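Hep_Hag family (Burkholderia pseudomallei, PDB 3S6L) probably mediates bacterial attachment to host cells, as the YadA-like head of the trimeric autotransporter adhesin BoaA. Local coordinates at residues G76-V82 with G90-F96; A118-I124 with A132-F138; A44-D50 with S58-H64; T52-S58 with T66-S72. All coordinates share one frame; numbering follows the deposited sequence.

Contact 1: residues G76-V82 with G90-F96; sequences GSGSTAV and GDGASAF
Gly76 opens a type II beta turn to Ser79 and lays its CA against the equivalent turn, Gly90 to Ala93, in a CA-H...O contact to Gly90 O (3.5 Å). Ser77 is gripped through both its backbone polar atoms. Its N donates to Asp91 OD1 (3.0 Å), which it meets on the anti side of the carboxylate and 33° out of plane; its O accepts from Gly92 N at 2.8 Å. Asp91 can reach it because its CG stands beside its own backbone N, opposite the carbonyl carbon (chi1 -66°). Gly78, at positive phi, directs its O to a water that also donates, over a longer distance, to Ala93 O and accepts from Thr80 OG1 and Ser94 OG, which fixes both hydroxyls as donors there. Ser79 folds back on its own turn, with OG 2.6 Å from Gly76 O. From Thr80 the backbones form a parallel ladder: Thr80 N to Ala93 O (2.9 Å), Ala95 N to Thr80 O (2.8 Å) and Val82 N to Ala95 O. Val82 ends the run with CG1 at the edge of the Phe96 ring, near its plane, 3.8 Å from Phe96 CD1. Val82 also packs on Phe96 of the second subunit and Val82 of the third, Phe96 on Ala95 of the third. The coil pair thus grades from the exposed Ser77-Asp91 pair, through a four-bonded water, to an apolar end that packs on the other subunits.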
loop_
_atom_site.group_PDB
_atom_site.type_symbol
_atom_site.label_atom_id
_atom_site.label_comp_id
_atom_site.label_asym_id
_atom_site.label_seq_id
_atom_site.Cartn_x
_atom_site.Cartn_y
_atom_site.Cartn_z
ATOM N N GLY A 76 -1.824 12.601 -11.103
ATOM C CA GLY A 76 -0.490 12.505 -11.637
ATOM C C GLY A 76 -0.344 11.366 -12.639
ATOM O O GLY A 76 -1.087 10.373 -12.605
ATOM N N SER A 77 0.620 11.507 -13.536
ATOM C CA SER A 77 0.956 10.438 -14.473
ATOM C C SER A 77 1.516 9.246 -13.712
ATOM O O SER A 77 2.461 9.379 -12.957
ATOM C CB SER A 77 1.969 10.963 -15.507
ATOM O OG SER A 77 2.085 10.067 -16.587
ATOM N N GLY A 78 0.917 8.074 -13.893
ATOM C CA GLY A 78 1.411 6.844 -13.234
ATOM C C GLY A 78 1.262 6.930 -11.726
ATOM O O GLY A 78 2.087 6.411 -10.979
ATOM N N SER A 79 0.207 7.590 -11.280
ATOM C CA SER A 79 -0.039 7.794 -9.847
ATOM C C SER A 79 -1.075 6.798 -9.302
ATOM O O SER A 79 -1.926 6.291 -10.042
ATOM C CB SER A 79 -0.557 9.212 -9.594
ATOM O OG SER A 79 -1.814 9.409 -10.257
ATOM N N THR A 80 -1.020 6.571 -7.999
ATOM C CA THR A 80 -1.861 5.581 -7.334
ATOM C C THR A 80 -2.275 6.208 -6.003
ATOM O O THR A 80 -1.424 6.698 -5.226
ATOM C CB THR A 80 -1.091 4.280 -7.116
ATOM O OG1 THR A 80 -0.623 3.766 -8.386
ATOM C CG2 THR A 80 -1.952 3.232 -6.438
ATOM N N ALA A 81 -3.583 6.236 -5.742
ATOM C CA ALA A 81 -4.085 6.759 -4.468
ATOM C C ALA A 81 -5.091 5.768 -3.951
ATOM O O ALA A 81 -6.073 5.462 -4.661
ATOM C CB ALA A 81 -4.722 8.152 -4.645
ATOM N N VAL A 82 -4.837 5.238 -2.747
ATOM C CA VAL A 82 -5.689 4.187 -2.183
ATOM C C VAL A 82 -6.027 4.531 -0.720
ATOM O O VAL A 82 -5.121 4.632 0.147
ATOM C CB VAL A 82 -5.034 2.760 -2.312
ATOM C CG1 VAL A 82 -5.811 1.699 -1.546
ATOM C CG2 VAL A 82 -4.885 2.339 -3.771
ATOM N N GLY A 90 1.135 13.895 -7.873
ATOM C CA GLY A 90 2.477 13.891 -8.418
ATOM C C GLY A 90 2.660 12.799 -9.469
ATOM O O GLY A 90 2.027 11.734 -9.392
ATOM N N ASP A 91 3.535 13.072 -10.439
ATOM C CA ASP A 91 3.960 12.071 -11.426
ATOM C C ASP A 91 4.765 10.985 -10.697
ATOM O O ASP A 91 5.700 11.269 -9.932
ATOM C CB ASP A 91 4.762 12.732 -12.567
ATOM C CG ASP A 91 3.908 13.696 -13.432
ATOM O OD1 ASP A 91 2.645 13.656 -13.375
ATOM O OD2 ASP A 91 4.505 14.492 -14.208
ATOM N N GLY A 92 4.369 9.737 -10.883
ATOM C CA GLY A 92 5.046 8.626 -10.210
ATOM C C GLY A 92 4.759 8.525 -8.715
ATOM O O GLY A 92 5.542 7.898 -7.969
ATOM N N ALA A 93 3.665 9.151 -8.277
ATOM C CA ALA A 93 3.331 9.249 -6.852
ATOM C C ALA A 93 2.356 8.169 -6.407
ATOM O O ALA A 93 1.414 7.837 -7.150
ATOM C CB ALA A 93 2.782 10.612 -6.520
ATOM N N SER A 94 2.576 7.640 -5.186
ATOM C CA SER A 94 1.753 6.577 -4.624
ATOM C C SER A 94 1.378 6.873 -3.183
ATOM O O SER A 94 2.269 7.049 -2.322
ATOM C CB SER A 94 2.499 5.231 -4.678
ATOM O OG SER A 94 3.028 4.976 -5.969
ATOM N N ALA A 95 0.067 6.925 -2.917
ATOM C CA ALA A 95 -0.450 7.237 -1.580
ATOM C C ALA A 95 -1.361 6.115 -1.111
ATOM O O ALA A 95 -2.285 5.707 -1.811
ATOM C CB ALA A 95 -1.190 8.539 -1.597
ATOM N N PHE A 96 -1.074 5.624 0.088
ATOM C CA PHE A 96 -1.817 4.562 0.739
ATOM C C PHE A 96 -2.245 5.001 2.136
ATOM O O PHE A 96 -1.407 5.338 2.988
ATOM C CB PHE A 96 -0.979 3.286 0.844
ATOM C CG PHE A 96 -1.730 2.135 1.502
ATOM C CD1 PHE A 96 -2.787 1.482 0.825
ATOM C CD2 PHE A 96 -1.427 1.733 2.808
ATOM C CE1 PHE A 96 -3.526 0.437 1.440
ATOM C CE2 PHE A 96 -2.143 0.692 3.416
ATOM C CZ PHE A 96 -3.195 0.037 2.732
HETATM O O HOH W 1 1.919 4.945 -8.622
#

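Contact 2: residues A118-I124 with A132-F138; sequences APNSAAI and APNSVSF
Two successive turns of the left-handed parallel beta-roll meet here, at the C-terminal end of the long sheet within the chain, and Ala122 and Ala123 bridge to Val136 and Ser137. Three backbone bonds carry the ladder: Ala122 N to Ser135 O, Ser137 N to Ala122 O (2.7 Å) and Ile124 N to Ser137 O (2.8 Å). At the turns, the rings of Pro119 and Pro133 run alongside each other, and Asn134 N reaches Pro119 O at 3.3 Å. Beyond them, Asn120 ND2 gives a short bond to Asn134 OD1 (2.6 Å), arriving on a lone pair in the carbonyl plane although the two amide planes are 73° apart. Asn134 CG, beside its own backbone N (chi1 -51°), brings that oxygen back to its neighbour. On the apolar side Val136 CG1 touches Ile124 CG1 (3.9 Å), and the Phe138 ring lies alongside Ile124, with CD1 3.8 Å from Ile124 CB. Ser135 to Ser137 pair with a strand of the second subunit, which continues the sheet, while Ile124 meets Ile124 of the third. The chemistry is therefore split: amides tie the turns together at the outer end, and branched aliphatic and aromatic groups turn to the subunit interface.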
loop_
_atom_site.group_PDB
_atom_site.type_symbol
_atom_site.label_atom_id
_atom_site.label_comp_id
_atom_site.label_asym_id
_atom_site.label_seq_id
_atom_site.Cartn_x
_atom_site.Cartn_y
_atom_site.Cartn_z
ATOM N N ALA A 118 7.982 16.302 -0.870
ATOM C CA ALA A 118 9.213 16.650 -1.592
ATOM C C ALA A 118 9.437 15.641 -2.725
ATOM O O ALA A 118 8.982 14.515 -2.602
ATOM C CB ALA A 118 10.402 16.669 -0.635
ATOM N N PRO A 119 10.117 16.038 -3.827
ATOM C CA PRO A 119 10.392 15.073 -4.916
ATOM C C PRO A 119 11.195 13.898 -4.398
ATOM O O PRO A 119 12.099 14.098 -3.587
ATOM C CB PRO A 119 11.264 15.868 -5.891
ATOM C CG PRO A 119 11.767 17.093 -5.063
ATOM C CD PRO A 119 10.620 17.388 -4.147
ATOM N N ASN A 120 10.849 12.684 -4.833
ATOM C CA ASN A 120 11.643 11.503 -4.548
ATOM C C ASN A 120 11.708 11.138 -3.058
ATOM O O ASN A 120 12.667 10.486 -2.600
ATOM C CB ASN A 120 13.065 11.659 -5.137
ATOM C CG ASN A 120 13.708 10.320 -5.480
ATOM O OD1 ASN A 120 13.048 9.412 -6.040
ATOM N ND2 ASN A 120 15.005 10.181 -5.149
ATOM N N SER A 121 10.680 11.555 -2.316
ATOM C CA SER A 121 10.625 11.312 -0.883
ATOM C C SER A 121 9.607 10.265 -0.550
ATOM O O SER A 121 8.790 9.903 -1.409
ATOM C CB SER A 121 10.279 12.578 -0.125
ATOM O OG SER A 121 8.961 13.001 -0.420
ATOM N N ALA A 122 9.673 9.773 0.689
ATOM C CA ALA A 122 8.678 8.874 1.222
ATOM C C ALA A 122 8.303 9.213 2.650
ATOM O O ALA A 122 9.154 9.588 3.467
ATOM C CB ALA A 122 9.153 7.390 1.128
ATOM N N ALA A 123 7.023 9.038 2.949
ATOM C CA ALA A 123 6.510 9.257 4.293
ATOM C C ALA A 123 5.920 7.945 4.744
ATOM O O ALA A 123 5.005 7.426 4.076
ATOM C CB ALA A 123 5.449 10.356 4.285
ATOM N N ILE A 124 6.452 7.402 5.842
ATOM C CA ILE A 124 6.019 6.104 6.391
ATOM C C ILE A 124 5.383 6.318 7.765
ATOM O O ILE A 124 6.022 6.854 8.684
ATOM C CB ILE A 124 7.228 5.140 6.582
ATOM C CG1 ILE A 124 8.042 4.956 5.304
ATOM C CG2 ILE A 124 6.799 3.795 7.096
ATOM C CD1 ILE A 124 7.231 4.496 4.128
ATOM N N ALA A 132 11.739 16.863 2.758
ATOM C CA ALA A 132 13.106 16.978 2.264
ATOM C C ALA A 132 13.217 16.044 1.077
ATOM O O ALA A 132 12.755 14.917 1.150
ATOM C CB ALA A 132 14.154 16.584 3.377
ATOM N N PRO A 133 13.798 16.516 -0.031
ATOM C CA PRO A 133 13.982 15.672 -1.225
ATOM C C PRO A 133 14.860 14.453 -0.929
ATOM O O PRO A 133 15.780 14.554 -0.105
ATOM C CB PRO A 133 14.706 16.595 -2.205
ATOM C CG PRO A 133 15.320 17.707 -1.318
ATOM C CD PRO A 133 14.351 17.879 -0.192
ATOM N N ASN A 134 14.591 13.324 -1.608
ATOM C CA ASN A 134 15.453 12.129 -1.555
ATOM C C ASN A 134 15.628 11.620 -0.135
ATOM O O ASN A 134 16.701 11.229 0.266
ATOM C CB ASN A 134 16.837 12.395 -2.168
ATOM C CG ASN A 134 16.753 13.026 -3.560
ATOM O OD1 ASN A 134 16.131 12.471 -4.472
ATOM N ND2 ASN A 134 17.383 14.203 -3.723
ATOM N N SER A 135 14.558 11.639 0.622
ATOM C CA SER A 135 14.614 11.215 1.991
ATOM C C SER A 135 13.367 10.386 2.326
ATOM O O SER A 135 12.345 10.436 1.621
ATOM C CB SER A 135 14.690 12.458 2.880
ATOM O OG SER A 135 13.410 13.039 2.966
ATOM N N VAL A 136 13.458 9.620 3.401
ATOM C CA VAL A 136 12.333 8.797 3.846
ATOM C C VAL A 136 12.057 9.184 5.278
ATOM O O VAL A 136 12.924 8.998 6.123
ATOM C CB VAL A 136 12.668 7.301 3.762
ATOM C CG1 VAL A 136 11.511 6.472 4.274
ATOM C CG2 VAL A 136 13.004 6.922 2.340
ATOM N N SER A 137 10.871 9.736 5.553
ATOM C CA SER A 137 10.507 10.152 6.893
ATOM C C SER A 137 9.633 9.149 7.650
ATOM O O SER A 137 8.636 8.625 7.105
ATOM C CB SER A 137 9.784 11.497 6.841
ATOM O OG SER A 137 9.242 11.801 8.126
ATOM N N PHE A 138 9.956 8.941 8.932
ATOM C CA PHE A 138 9.158 8.063 9.776
ATOM C C PHE A 138 8.302 8.829 10.793
ATOM O O PHE A 138 7.832 8.265 11.776
ATOM C CB PHE A 138 10.055 7.004 10.458
ATOM C CG PHE A 138 10.769 6.125 9.485
ATOM C CD1 PHE A 138 10.157 4.981 8.990
ATOM C CD2 PHE A 138 12.045 6.465 9.019
ATOM C CE1 PHE A 138 10.818 4.168 8.075
ATOM C CE2 PHE A 138 12.710 5.658 8.088
ATOM C CZ PHE A 138 12.106 4.515 7.628
#

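Contact 3: residues A44-D50 with S58-H64. With ZN (zinc ion), chain Q.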
loop_
_atom_site.group_PDB
_atom_site.type_symbol
_atom_site.label_atom_id
_atom_site.label_comp_id
_atom_site.label_asym_id
_atom_site.label_seq_id
_atom_site.Cartn_x
_atom_site.Cartn_y
_atom_site.Cartn_z
ATOM N N ALA A 44 -18.000 8.168 -10.092
ATOM C CA ALA A 44 -16.618 7.720 -10.300
ATOM C C ALA A 44 -16.130 8.110 -11.692
ATOM O O ALA A 44 -16.865 7.992 -12.682
ATOM C CB ALA A 44 -16.490 6.219 -10.106
ATOM N N SER A 45 -14.870 8.517 -11.787
ATOM C CA SER A 45 -14.355 8.939 -13.076
ATOM C C SER A 45 -12.969 8.356 -13.410
ATOM O O SER A 45 -12.051 8.403 -12.614
ATOM C CB SER A 45 -14.390 10.469 -13.145
ATOM O OG SER A 45 -13.736 10.906 -14.302
ATOM N N ALA A 46 -12.813 7.781 -14.581
ATOM C CA ALA A 46 -11.512 7.317 -14.987
ATOM C C ALA A 46 -11.206 7.891 -16.387
ATOM O O ALA A 46 -11.543 7.283 -17.403
ATOM C CB ALA A 46 -11.475 5.778 -14.992
ATOM N N SER A 47 -10.585 9.072 -16.434
ATOM C CA SER A 47 -10.371 9.739 -17.719
ATOM C C SER A 47 -8.971 9.572 -18.312
ATOM O O SER A 47 -8.788 9.843 -19.494
ATOM C CB SER A 47 -10.753 11.233 -17.647
ATOM O OG SER A 47 -9.828 11.962 -16.854
ATOM N N GLY A 48 -7.989 9.142 -17.510
ATOM C CA GLY A 48 -6.606 8.972 -18.007
ATOM C C GLY A 48 -6.533 7.692 -18.831
ATOM O O GLY A 48 -7.421 6.860 -18.743
ATOM N N THR A 49 -5.496 7.493 -19.627
ATOM C CA THR A 49 -5.399 6.199 -20.315
ATOM C C THR A 49 -5.082 5.073 -19.299
ATOM O O THR A 49 -4.314 5.300 -18.376
ATOM C CB THR A 49 -4.360 6.227 -21.430
ATOM O OG1 THR A 49 -3.072 6.545 -20.866
ATOM C CG2 THR A 49 -4.728 7.294 -22.492
ATOM N N ASP A 50 -5.689 3.887 -19.459
ATOM C CA ASP A 50 -5.397 2.714 -18.609
ATOM C C ASP A 50 -5.684 3.027 -17.127
ATOM O O ASP A 50 -4.952 2.627 -16.225
ATOM C CB ASP A 50 -3.938 2.227 -18.817
ATOM C CG ASP A 50 -3.657 1.722 -20.269
ATOM O OD1 ASP A 50 -4.610 1.592 -21.052
ATOM O OD2 ASP A 50 -2.486 1.434 -20.647
ATOM N N SER A 58 -14.573 9.058 -6.841
ATOM C CA SER A 58 -13.175 8.716 -7.097
ATOM C C SER A 58 -12.753 9.244 -8.473
ATOM O O SER A 58 -13.576 9.365 -9.417
ATOM C CB SER A 58 -12.910 7.203 -6.962
ATOM O OG SER A 58 -13.667 6.423 -7.864
ATOM N N ASN A 59 -11.471 9.566 -8.593
ATOM C CA ASN A 59 -11.025 10.264 -9.781
ATOM C C ASN A 59 -9.625 9.842 -10.210
ATOM O O ASN A 59 -8.616 10.225 -9.572
ATOM C CB ASN A 59 -11.120 11.787 -9.574
ATOM C CG ASN A 59 -10.557 12.590 -10.755
ATOM O OD1 ASN A 59 -10.961 12.421 -11.889
ATOM N ND2 ASN A 59 -9.600 13.476 -10.467
ATOM N N ALA A 60 -9.575 9.071 -11.301
ATOM C CA ALA A 60 -8.321 8.613 -11.845
ATOM C C ALA A 60 -8.060 9.295 -13.167
ATOM O O ALA A 60 -8.308 8.714 -14.224
ATOM C CB ALA A 60 -8.322 7.076 -11.994
ATOM N N SER A 61 -7.523 10.512 -13.113
ATOM C CA SER A 61 -7.417 11.320 -14.328
ATOM C C SER A 61 -6.002 11.288 -14.895
ATOM O O SER A 61 -5.784 11.670 -16.036
ATOM C CB SER A 61 -7.869 12.764 -14.076
ATOM O OG SER A 61 -7.004 13.340 -13.119
ATOM N N GLY A 62 -5.036 10.831 -14.111
ATOM C CA GLY A 62 -3.721 10.620 -14.684
ATOM C C GLY A 62 -3.721 9.448 -15.657
ATOM O O GLY A 62 -4.544 8.524 -15.561
ATOM N N ASN A 63 -2.814 9.487 -16.612
ATOM C CA ASN A 63 -2.566 8.323 -17.432
ATOM C C ASN A 63 -1.927 7.232 -16.523
ATOM O O ASN A 63 -1.055 7.542 -15.668
ATOM C CB ASN A 63 -1.665 8.710 -18.625
ATOM C CG ASN A 63 -2.385 9.635 -19.643
ATOM O OD1 ASN A 63 -3.631 9.677 -19.741
ATOM N ND2 ASN A 63 -1.594 10.351 -20.422
ATOM N N HIS A 64 -2.378 5.989 -16.678
ATOM C CA HIS A 64 -1.913 4.864 -15.829
ATOM C C HIS A 64 -2.145 5.124 -14.323
ATOM O O HIS A 64 -1.352 4.719 -13.485
ATOM C CB HIS A 64 -0.444 4.516 -16.160
ATOM C CG HIS A 64 -0.218 4.340 -17.630
ATOM N ND1 HIS A 64 0.273 5.347 -18.432
ATOM C CD2 HIS A 64 -0.537 3.321 -18.462
ATOM C CE1 HIS A 64 0.304 4.933 -19.686
ATOM N NE2 HIS A 64 -0.207 3.716 -19.735
HETATM ZN ZN ZN Q . -0.645 2.488 -21.427
HETATM O O HOH W 2 -7.408 12.939 -17.890
HETATM O O HOH W 3 1.438 3.115 -22.433
HETATM O O HOH W 4 0.503 0.658 -20.617
#
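Asp50 and His64 hold one zinc ion between two consecutive turns of the roll. Asp50 OD2 binds it at 2.3 Å and His64 NE2 at 2.1 Å, and two waters complete the four ligands found. The two side chains extend together toward the metal, with carboxylate and imidazole planes 74° apart. Asp50 OD2 sits at the edge of the ring, near its plane; it and His64 NE2 are brought close by the shared metal rather than by a hydrogen bond. In the next shell, His64 N donates to Thr49 O at 2.7 Å, a nearly straight bond that holds the two ligand-bearing turns in step. Thr49 N in turn donates to Asn63 OD1 (2.9 Å), tilted 31° from the amide carbonyl plane. Asn63 CG lies opposite its own carbonyl carbon (chi1 -69°), which brings this oxygen across to Thr49. Thr49 OG1 also lies over one face of the His64 ring. Behind them Gly48 is pressed tightly against the other turn, its CA 3.2 Å from Gly62 O in a CA-H...O contact. Further back a water links Ser47 OG to Ser61 O, and the backbones are bridged by Ser45 N to Ser58 O (2.8 Å) and Ala60 N to Ser45 O (2.9 Å). Asp50 OD1 has a weak hydrogen bond from Asn36 of the preceding turn. Strand 45-46 pairs in parallel with strand 31-32, while the Ser58 and Ala60 side chains pack on Ala53 of strand 52-54.

Contact 4: residues T52-S58 with T66-S72; sequences TALGQAS and TALGQAS
Backbone bonds join Thr52-Ser58 to Thr66-Ser72 along strands 52-54 and 66-68 and on into the turns that follow. Ala67 N donates to Thr52 O (2.7 Å), Leu54 N to Ala67 O and Gly69 N to Leu54 O (2.8 Å), the pattern of a parallel pair; the short strand axes are 7° apart. Past the strands, Ala71 N reaches Gln56 O at 2.8 Å and ties the two type II turns together. Side-chain amides add a second link: Gln70 NE2 donates to Gln56 OE1 (3.0 Å), with the two amides nearly coplanar. Both glutamines have CG opposite the backbone N and then bend at chi2, which sets them alongside each other, one coil after the next, joined in the plane of the Gln70 amide. Gln70 OE1 accepts in turn from Gln84 NE2, which extends the row to a third coil. Serine hydroxyls close the turns from within: Ser58 OG bonds to Gly55 O (2.7 Å) and Ser72 OG to Gly69 O, and in each case the serine's own N also reaches that carbonyl, from the same face. A water accepts from both Thr52 OG1 and Thr66 OG1, bridging equivalent hydroxyls. Apolar contact comes from Leu68, whose CD2 lies 3.8 Å from Leu54 CB and also nears Thr52 CG2. Leu54 meets Leu54 of the second subunit, and Leu68 meets Leu68 of the third. Identical sequences thus repeat the glutamine, serine and threonine chemistry, whereas Leu54 and Leu68 differ in conformation as they pack against leucines of the other two subunits.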
loop_
_atom_site.group_PDB
_atom_site.type_symbol
_atom_site.label_atom_id
_atom_site.label_comp_id
_atom_site.label_asym_id
_atom_site.label_seq_id
_atom_site.Cartn_x
_atom_site.Cartn_y
_atom_site.Cartn_z
ATOM N N THR A 52 -7.994 3.509 -13.497
ATOM C CA THR A 52 -8.913 2.684 -12.705
ATOM C C THR A 52 -9.371 3.469 -11.489
ATOM O O THR A 52 -8.550 3.894 -10.681
ATOM C CB THR A 52 -8.229 1.387 -12.241
ATOM O OG1 THR A 52 -7.752 0.644 -13.378
ATOM C CG2 THR A 52 -9.182 0.520 -11.414
ATOM N N ALA A 53 -10.679 3.680 -11.378
ATOM C CA ALA A 53 -11.280 4.444 -10.272
ATOM C C ALA A 53 -12.348 3.604 -9.590
ATOM O O ALA A 53 -13.234 3.044 -10.252
ATOM C CB ALA A 53 -11.917 5.747 -10.794
ATOM N N LEU A 54 -12.282 3.515 -8.272
ATOM C CA LEU A 54 -13.299 2.787 -7.547
ATOM C C LEU A 54 -13.732 3.640 -6.362
ATOM O O LEU A 54 -12.887 4.128 -5.591
ATOM C CB LEU A 54 -12.740 1.445 -7.042
ATOM C CG LEU A 54 -13.684 0.717 -6.090
ATOM C CD1 LEU A 54 -14.815 0.180 -6.924
ATOM C CD2 LEU A 54 -13.022 -0.393 -5.284
ATOM N N GLY A 55 -15.038 3.817 -6.224
ATOM C CA GLY A 55 -15.612 4.565 -5.107
ATOM C C GLY A 55 -16.342 5.819 -5.546
ATOM O O GLY A 55 -16.082 6.336 -6.636
ATOM N N GLN A 56 -17.255 6.314 -4.712
ATOM C CA GLN A 56 -18.044 7.507 -5.079
ATOM C C GLN A 56 -17.103 8.731 -5.186
ATOM O O GLN A 56 -16.203 8.920 -4.378
ATOM C CB GLN A 56 -19.191 7.750 -4.071
ATOM C CG GLN A 56 -20.284 8.743 -4.519
ATOM C CD GLN A 56 -19.890 10.208 -4.354
ATOM O OE1 GLN A 56 -19.101 10.573 -3.471
ATOM N NE2 GLN A 56 -20.435 11.056 -5.218
ATOM N N ALA A 57 -17.317 9.546 -6.198
ATOM C CA ALA A 57 -16.426 10.679 -6.532
ATOM C C ALA A 57 -14.924 10.340 -6.709
ATOM O O ALA A 57 -14.090 11.252 -6.743
ATOM C CB ALA A 57 -16.643 11.905 -5.568
ATOM N N SER A 58 -14.573 9.058 -6.841
ATOM C CA SER A 58 -13.175 8.716 -7.097
ATOM C C SER A 58 -12.753 9.244 -8.473
ATOM O O SER A 58 -13.576 9.365 -9.417
ATOM C CB SER A 58 -12.910 7.203 -6.962
ATOM O OG SER A 58 -13.667 6.423 -7.864
ATOM N N THR A 66 -4.497 5.102 -10.665
ATOM C CA THR A 66 -5.380 4.204 -9.961
ATOM C C THR A 66 -5.902 4.928 -8.709
ATOM O O THR A 66 -5.137 5.357 -7.852
ATOM C CB THR A 66 -4.628 2.884 -9.623
ATOM O OG1 THR A 66 -4.137 2.312 -10.839
ATOM C CG2 THR A 66 -5.517 1.894 -8.935
ATOM N N ALA A 67 -7.202 5.111 -8.622
ATOM C CA ALA A 67 -7.753 5.840 -7.472
ATOM C C ALA A 67 -8.838 5.004 -6.811
ATOM O O ALA A 67 -9.865 4.742 -7.409
ATOM C CB ALA A 67 -8.289 7.235 -7.913
ATOM N N LEU A 68 -8.599 4.542 -5.591
ATOM C CA LEU A 68 -9.516 3.547 -4.981
ATOM C C LEU A 68 -9.875 4.012 -3.591
ATOM O O LEU A 68 -9.001 4.133 -2.737
ATOM C CB LEU A 68 -8.858 2.168 -4.912
ATOM C CG LEU A 68 -8.057 1.686 -6.134
ATOM C CD1 LEU A 68 -7.329 0.367 -5.809
ATOM C CD2 LEU A 68 -8.970 1.513 -7.354
ATOM N N GLY A 69 -11.152 4.290 -3.376
ATOM C CA GLY A 69 -11.609 4.864 -2.129
ATOM C C GLY A 69 -12.480 6.056 -2.445
ATOM O O GLY A 69 -12.263 6.723 -3.468
ATOM N N GLN A 70 -13.468 6.316 -1.584
ATOM C CA GLN A 70 -14.398 7.413 -1.795
ATOM C C GLN A 70 -13.621 8.739 -1.823
ATOM O O GLN A 70 -12.783 9.011 -0.947
ATOM C CB GLN A 70 -15.495 7.422 -0.707
ATOM C CG GLN A 70 -16.696 8.332 -0.987
ATOM C CD GLN A 70 -16.474 9.817 -0.562
ATOM O OE1 GLN A 70 -15.675 10.103 0.328
ATOM N NE2 GLN A 70 -17.178 10.745 -1.223
ATOM N N ALA A 71 -13.886 9.541 -2.843
ATOM C CA ALA A 71 -13.223 10.821 -3.014
ATOM C C ALA A 71 -11.703 10.707 -3.159
ATOM O O ALA A 71 -11.022 11.674 -2.963
ATOM C CB ALA A 71 -13.635 11.859 -1.866
ATOM N N SER A 72 -11.155 9.551 -3.534
ATOM C CA SER A 72 -9.702 9.516 -3.783
ATOM C C SER A 72 -9.372 10.188 -5.121
ATOM O O SER A 72 -10.243 10.329 -5.984
ATOM C CB SER A 72 -9.159 8.095 -3.740
ATOM O OG SER A 72 -9.876 7.274 -4.636
HETATM O O HOH W 5 -5.100 1.532 -13.610
HETATM O O HOH W 6 -11.795 13.191 -5.887
#

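Overall arrangement
The four contacts are steps along one solenoid. Contacts 1, 2 and 4 lie on its long sheet, where strands 66-68 and 80-82 are neighbours: Ala81 N lies 2.8 Å from Thr66 O, joining contact 4 to contact 1. Contact 3 lies just before strands 52-54 and 66-68, its segments alternating along the chain with those of contact 4; the two share Ser58. It meets contact 1 through Gly78 N, 2.7 Å from Asn63 O. Contact 2 stands farther on, its centre about 25 Å from those of contacts 3 and 4 and about 14 Å from that of contact 1. Asp50 and His64 of contact 3 bind one zinc ion, while all four contacts reach the second subunit.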